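Glycerophosphodiester phosphodiesterase (PDB 3CH0) belongs to the glycerophosphoryl diester phosphodiesterase family, enzymes built on a TIM-barrel fold. Local coordinates at residues N134-S139 and T172-D177; S194-T199 and V216-V221. All blocks are in the same frame, centred on the assembly; numbering follows the deposited sequence.

Interaction 1. Residues N134-S139 and T172-D177; sequences NGEIKS and TLQSFD
N134, G135 and E136 pair with T172, L173 and Q174 as neighbouring parallel strands; the axes of these short segments approach to 4.6 Å, their directions 36° apart. Three main-chain bonds join them: G135 N to T172 O at 2.9 Å, Q174 N to G135 O, and I137 N to Q174 O. On the face bearing N134, E136 and Q174, two amides meet. Q174 CG lies between its own backbone N and carbonyl carbon (chi1 59°), which sets it 3.2 Å from N134 OD1. The two side chains cross at about a right angle, their amide planes 31° apart. One water accepts from N134 ND2 and donates to Q174 OE1; N134 ND2 also bonds Q12, and Q174 NE2 bonds E41. E136 CB packs on Q174 CG at 3.5 Å. E136 OE2 forms a salt bridge with K138 NZ (2.7 Å), which comes from above the carboxylate plane, and E136 OE2 also lies at the edge of the F176 ring. A second water ties this oxygen to I137 O and F176 N. L173, on the other face, brings CD2 to 3.7 Å from I137 CG1, and I137 also touches helix 151-164. At the strand ends, S175 OG donates to I137 O and accepts from D177 N in an ST turn. Beyond them, S139 OG binds D177 OD2 on its anti side at 2.7 Å, and that oxygen also forms a salt bridge with R179. Amides, which can donate and accept, suit this buried polar face; E136 OE1 and K138 NZ each hydrogen-bond citric acid, probably from the crystallisation liquor, consistent with a polar pocket.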
loop_
_atom_site.group_PDB
_atom_site.type_symbol
_atom_site.label_atom_id
_atom_site.label_comp_id
_atom_site.label_asym_id
_atom_site.label_seq_id
_atom_site.Cartn_x
_atom_site.Cartn_y
_atom_site.Cartn_z
ATOM N N ASN A 134 3.975 -0.524 5.250
ATOM C CA ASN A 134 2.614 -0.042 5.314
ATOM C C ASN A 134 1.836 -0.879 4.327
ATOM O O ASN A 134 1.903 -0.659 3.090
ATOM C CB ASN A 134 2.584 1.436 4.955
ATOM C CG ASN A 134 1.216 2.054 5.164
ATOM O OD1 ASN A 134 0.301 1.358 5.683
ATOM N ND2 ASN A 134 1.010 3.272 4.645
ATOM N N GLY A 135 1.127 -1.886 4.852
ATOM C CA GLY A 135 0.430 -2.848 4.020
ATOM C C GLY A 135 -1.056 -2.688 4.050
ATOM O O GLY A 135 -1.638 -2.659 5.114
ATOM N N GLU A 136 -1.640 -2.646 2.850
ATOM C CA GLU A 136 -3.080 -2.367 2.684
ATOM C C GLU A 136 -3.872 -3.632 2.534
ATOM O O GLU A 136 -3.630 -4.421 1.637
ATOM C CB GLU A 136 -3.345 -1.420 1.491
ATOM C CG GLU A 136 -4.838 -0.983 1.400
ATOM C CD GLU A 136 -5.133 0.084 0.413
ATOM O OE1 GLU A 136 -4.212 0.723 -0.123
ATOM O OE2 GLU A 136 -6.374 0.243 0.140
ATOM N N ILE A 137 -4.844 -3.843 3.412
ATOM C CA ILE A 137 -5.853 -4.865 3.215
ATOM C C ILE A 137 -6.900 -4.404 2.235
ATOM O O ILE A 137 -7.690 -3.517 2.562
ATOM C CB ILE A 137 -6.456 -5.378 4.567
ATOM C CG1 ILE A 137 -5.332 -6.173 5.269
ATOM C CG2 ILE A 137 -7.683 -6.264 4.380
ATOM C CD1 ILE A 137 -5.745 -7.152 6.368
ATOM N N LYS A 138 -6.826 -4.958 1.034
ATOM C CA LYS A 138 -7.737 -4.615 -0.016
ATOM C C LYS A 138 -9.078 -5.368 0.007
ATOM O O LYS A 138 -9.380 -6.141 -0.880
ATOM C CB LYS A 138 -7.030 -4.807 -1.374
ATOM C CG LYS A 138 -5.944 -3.784 -1.638
ATOM C CD LYS A 138 -6.504 -2.391 -1.953
ATOM C CE LYS A 138 -5.537 -1.353 -2.510
ATOM N NZ LYS A 138 -6.143 0.079 -2.554
ATOM N N SER A 139 -9.872 -5.074 1.040
ATOM C CA SER A 139 -11.184 -5.701 1.247
ATOM C C SER A 139 -12.268 -4.650 0.999
ATOM O O SER A 139 -12.068 -3.434 1.269
ATOM C CB SER A 139 -11.321 -6.278 2.667
ATOM O OG SER A 139 -11.072 -5.269 3.644
ATOM N N THR A 172 2.710 -1.125 9.752
ATOM C CA THR A 172 1.401 -0.472 9.828
ATOM C C THR A 172 0.456 -1.132 8.873
ATOM O O THR A 172 0.841 -1.406 7.742
ATOM C CB THR A 172 1.506 1.037 9.449
ATOM O OG1 THR A 172 2.483 1.651 10.309
ATOM C CG2 THR A 172 0.163 1.763 9.560
ATOM N N LEU A 173 -0.754 -1.428 9.336
ATOM C CA LEU A 173 -1.787 -2.069 8.534
ATOM C C LEU A 173 -2.759 -0.949 8.151
ATOM O O LEU A 173 -3.305 -0.274 9.025
ATOM C CB LEU A 173 -2.522 -3.161 9.328
ATOM C CG LEU A 173 -3.442 -4.088 8.565
ATOM C CD1 LEU A 173 -4.695 -3.347 8.035
ATOM C CD2 LEU A 173 -2.683 -4.926 7.487
ATOM N N GLN A 174 -2.929 -0.738 6.852
ATOM C CA GLN A 174 -3.788 0.325 6.362
ATOM C C GLN A 174 -4.970 -0.250 5.655
ATOM O O GLN A 174 -4.931 -1.344 5.099
ATOM C CB GLN A 174 -3.082 1.301 5.429
ATOM C CG GLN A 174 -2.502 0.629 4.213
ATOM C CD GLN A 174 -1.720 1.524 3.244
ATOM O OE1 GLN A 174 -1.977 2.734 3.144
ATOM N NE2 GLN A 174 -0.857 0.883 2.411
ATOM N N SER A 175 -6.114 0.436 5.738
ATOM C CA SER A 175 -7.264 0.003 4.966
ATOM C C SER A 175 -8.279 1.118 4.827
ATOM O O SER A 175 -8.402 1.974 5.696
ATOM C CB SER A 175 -7.959 -1.229 5.583
ATOM O OG SER A 175 -8.866 -1.839 4.696
ATOM N N PHE A 176 -9.026 1.064 3.715
ATOM C CA PHE A 176 -10.241 1.859 3.603
ATOM C C PHE A 176 -11.399 1.223 4.348
ATOM O O PHE A 176 -12.455 1.904 4.580
ATOM C CB PHE A 176 -10.687 1.961 2.143
ATOM C CG PHE A 176 -9.887 2.901 1.320
ATOM C CD1 PHE A 176 -10.133 4.262 1.346
ATOM C CD2 PHE A 176 -8.928 2.451 0.475
ATOM C CE1 PHE A 176 -9.394 5.132 0.584
ATOM C CE2 PHE A 176 -8.208 3.341 -0.309
ATOM C CZ PHE A 176 -8.421 4.687 -0.210
ATOM N N ASP A 177 -11.313 -0.086 4.582
ATOM C CA ASP A 177 -12.444 -0.911 5.075
ATOM C C ASP A 177 -12.443 -0.795 6.580
ATOM O O ASP A 177 -11.605 -1.391 7.232
ATOM C CB ASP A 177 -12.271 -2.357 4.635
ATOM C CG ASP A 177 -13.477 -3.220 4.911
ATOM O OD1 ASP A 177 -14.381 -2.788 5.675
ATOM O OD2 ASP A 177 -13.506 -4.314 4.350
HETATM O O HOH W 1 -1.660 4.805 4.882
HETATM O O HOH W 2 -8.252 -0.863 1.596
#

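Interaction 2. Residues S194-T199 and V216-V221; sequences SYLVET and VYSPDV. With EDO (1,2-ethanediol), chain D; EDO (1,2-ethanediol), chain E.
P219 stands within a hydrogen-bonded strand pair, opposite V197. Its neighbours S218 and D220 supply the N-H groups that face the other strand, so the N-H that proline lacks is not needed. S218 N reaches Y195 O, and D220 N meets V197 O at 3.0 Å, nearly in line with the C=O. Y195 N to V216 O and V197 N to S218 O complete the set. Both tyrosines have CG anti to the backbone N (Y195 chi1 178°), and their side chains lie side by side, pointing the same way, ring planes 75° apart, with Y195 CD2 3.9 Å from Y217 CE1. V197 CG2 touches both: it sits over the centre of the Y195 ring and 3.8 Å from Y217 CE1. Helix 203-207 packs against Y217, and its Q206 O accepts from Y195 OH. On the opposite face the small serines fit closely, S194 OG lying 3.2 Å from S218 CB. A water bridges their hydroxyls, and S218 OG also bonds to I240 O. At the strand ends, a water joins E198 OE1 to D220 OD2, and two 1,2-ethanediol molecules, probably from the crystallisation liquor, bind D220, one also reaching E198 O. The tyrosine face turns toward the helices, the face with S194, L196, V216 and S218 inward; parallel strands 192-197 and 216-219, connected through helix 203-207, form a beta-alpha-beta unit, the repeating element of a TIM barrel.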
loop_
_atom_site.group_PDB
_atom_site.type_symbol
_atom_site.label_atom_id
_atom_site.label_comp_id
_atom_site.label_asym_id
_atom_site.label_seq_id
_atom_site.Cartn_x
_atom_site.Cartn_y
_atom_site.Cartn_z
ATOM N N SER A 194 -3.448 2.464 9.995
ATOM C CA SER A 194 -3.677 3.630 9.234
ATOM C C SER A 194 -5.048 3.603 8.541
ATOM O O SER A 194 -5.418 2.633 7.840
ATOM C CB SER A 194 -2.592 3.749 8.156
ATOM O OG SER A 194 -2.903 4.853 7.263
ATOM N N TYR A 195 -5.805 4.697 8.740
ATOM C CA TYR A 195 -7.106 4.838 8.199
ATOM C C TYR A 195 -7.074 5.642 6.891
ATOM O O TYR A 195 -6.762 6.830 6.856
ATOM C CB TYR A 195 -7.926 5.619 9.251
ATOM C CG TYR A 195 -9.340 5.966 8.939
ATOM C CD1 TYR A 195 -10.147 5.124 8.175
ATOM C CD2 TYR A 195 -9.929 7.050 9.576
ATOM C CE1 TYR A 195 -11.500 5.426 7.959
ATOM C CE2 TYR A 195 -11.245 7.362 9.386
ATOM C CZ TYR A 195 -12.035 6.554 8.604
ATOM O OH TYR A 195 -13.394 6.799 8.382
ATOM N N LEU A 196 -7.326 4.914 5.812
ATOM C CA LEU A 196 -7.387 5.467 4.484
ATOM C C LEU A 196 -8.755 6.077 4.243
ATOM O O LEU A 196 -9.786 5.452 4.491
ATOM C CB LEU A 196 -7.117 4.415 3.417
ATOM C CG LEU A 196 -5.704 3.882 3.352
ATOM C CD1 LEU A 196 -5.564 2.593 2.517
ATOM C CD2 LEU A 196 -4.818 4.997 2.770
ATOM N N VAL A 197 -8.733 7.319 3.748
ATOM C CA VAL A 197 -9.934 8.115 3.512
ATOM C C VAL A 197 -9.879 8.742 2.137
ATOM O O VAL A 197 -8.912 9.378 1.763
ATOM C CB VAL A 197 -10.118 9.213 4.591
ATOM C CG1 VAL A 197 -11.308 10.155 4.165
ATOM C CG2 VAL A 197 -10.283 8.518 5.937
ATOM N N GLU A 198 -10.958 8.561 1.389
ATOM C CA GLU A 198 -11.071 9.220 0.058
ATOM C C GLU A 198 -12.401 9.948 -0.204
ATOM O O GLU A 198 -12.602 10.408 -1.313
ATOM C CB GLU A 198 -10.772 8.226 -1.070
ATOM C CG GLU A 198 -11.751 7.160 -1.251
ATOM C CD GLU A 198 -11.397 6.246 -2.416
ATOM O OE1 GLU A 198 -10.481 6.589 -3.211
ATOM O OE2 GLU A 198 -12.059 5.193 -2.506
ATOM N N THR A 199 -13.294 10.011 0.769
ATOM C CA THR A 199 -14.626 10.576 0.558
ATOM C C THR A 199 -14.641 11.988 1.141
ATOM O O THR A 199 -13.856 12.366 1.988
ATOM C CB THR A 199 -15.698 9.688 1.228
ATOM O OG1 THR A 199 -15.305 9.469 2.577
ATOM C CG2 THR A 199 -15.808 8.366 0.519
ATOM N N VAL A 216 -2.497 6.525 12.311
ATOM C CA VAL A 216 -2.245 7.344 11.138
ATOM C C VAL A 216 -3.582 7.657 10.495
ATOM O O VAL A 216 -4.429 6.774 10.388
ATOM C CB VAL A 216 -1.294 6.646 10.149
ATOM C CG1 VAL A 216 -1.117 7.419 8.869
ATOM C CG2 VAL A 216 0.054 6.372 10.794
ATOM N N TYR A 217 -3.743 8.925 10.105
ATOM C CA TYR A 217 -4.822 9.350 9.263
ATOM C C TYR A 217 -4.203 9.536 7.870
ATOM O O TYR A 217 -3.220 10.276 7.704
ATOM C CB TYR A 217 -5.419 10.663 9.780
ATOM C CG TYR A 217 -6.678 11.069 9.100
ATOM C CD1 TYR A 217 -7.885 10.412 9.347
ATOM C CD2 TYR A 217 -6.667 12.085 8.179
ATOM C CE1 TYR A 217 -9.054 10.752 8.708
ATOM C CE2 TYR A 217 -7.814 12.434 7.549
ATOM C CZ TYR A 217 -9.031 11.794 7.829
ATOM O OH TYR A 217 -10.231 12.104 7.205
ATOM N N SER A 218 -4.754 8.868 6.873
ATOM C CA SER A 218 -4.098 8.784 5.554
ATOM C C SER A 218 -5.140 9.120 4.471
ATOM O O SER A 218 -5.709 8.220 3.847
ATOM C CB SER A 218 -3.484 7.392 5.361
ATOM O OG SER A 218 -2.695 7.331 4.203
ATOM N N PRO A 219 -5.381 10.431 4.224
ATOM C CA PRO A 219 -6.338 10.888 3.236
ATOM C C PRO A 219 -5.744 11.164 1.855
ATOM O O PRO A 219 -4.564 11.441 1.740
ATOM C CB PRO A 219 -6.776 12.226 3.846
ATOM C CG PRO A 219 -5.485 12.754 4.407
ATOM C CD PRO A 219 -4.764 11.557 4.953
ATOM N N ASP A 220 -6.612 11.048 0.847
ATOM C CA ASP A 220 -6.330 11.580 -0.488
ATOM C C ASP A 220 -5.842 13.011 -0.298
ATOM O O ASP A 220 -6.469 13.816 0.445
ATOM C CB ASP A 220 -7.628 11.516 -1.263
ATOM C CG ASP A 220 -7.489 11.851 -2.723
ATOM O OD1 ASP A 220 -6.784 12.777 -3.047
ATOM O OD2 ASP A 220 -8.211 11.245 -3.540
ATOM N N VAL A 221 -4.725 13.322 -0.945
ATOM C CA VAL A 221 -4.114 14.631 -0.832
ATOM C C VAL A 221 -5.106 15.776 -1.050
ATOM O O VAL A 221 -4.973 16.826 -0.400
ATOM C CB VAL A 221 -2.896 14.741 -1.760
ATOM C CG1 VAL A 221 -3.299 14.532 -3.209
ATOM C CG2 VAL A 221 -2.182 16.080 -1.547
HETATM C C1 EDO D . -11.179 12.907 -2.877
HETATM O O1 EDO D . -12.590 12.771 -2.632
HETATM C C2 EDO D . -10.907 12.789 -4.362
HETATM O O2 EDO D . -9.600 13.160 -4.750
HETATM C C1 EDO E . -4.207 11.784 -4.976
HETATM O O1 EDO E . -3.830 10.512 -5.466
HETATM C C2 EDO E . -5.067 12.537 -5.994
HETATM O O2 EDO E . -6.446 12.199 -5.855
HETATM O O HOH W 1 -1.660 4.805 4.882
HETATM O O HOH W 3 -9.340 9.173 -4.490
#

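How the interactions relate
Interactions 1 and 2 are neighbours in one sheet through its parallel strands 171-175 and 192-197, their centres about 11 Å apart. Two probable hydrogen bonds join them: S194 N to L173 O at 2.9 Å and S175 N to S194 O at 3.1 Å. E136 CD lies 3.3 Å from L196 CD1, and the F176 ring reaches the backbone oxygen of L196 (CD1 to O 3.4 Å). One water touches N134, Q174, S194 and S218, so a single molecule links all four strands on the barrel's inner face. Citric acid lies about 3 Å from the K138 side chain and about 4 Å from that of L196, placing both contacts beside one probable pocket.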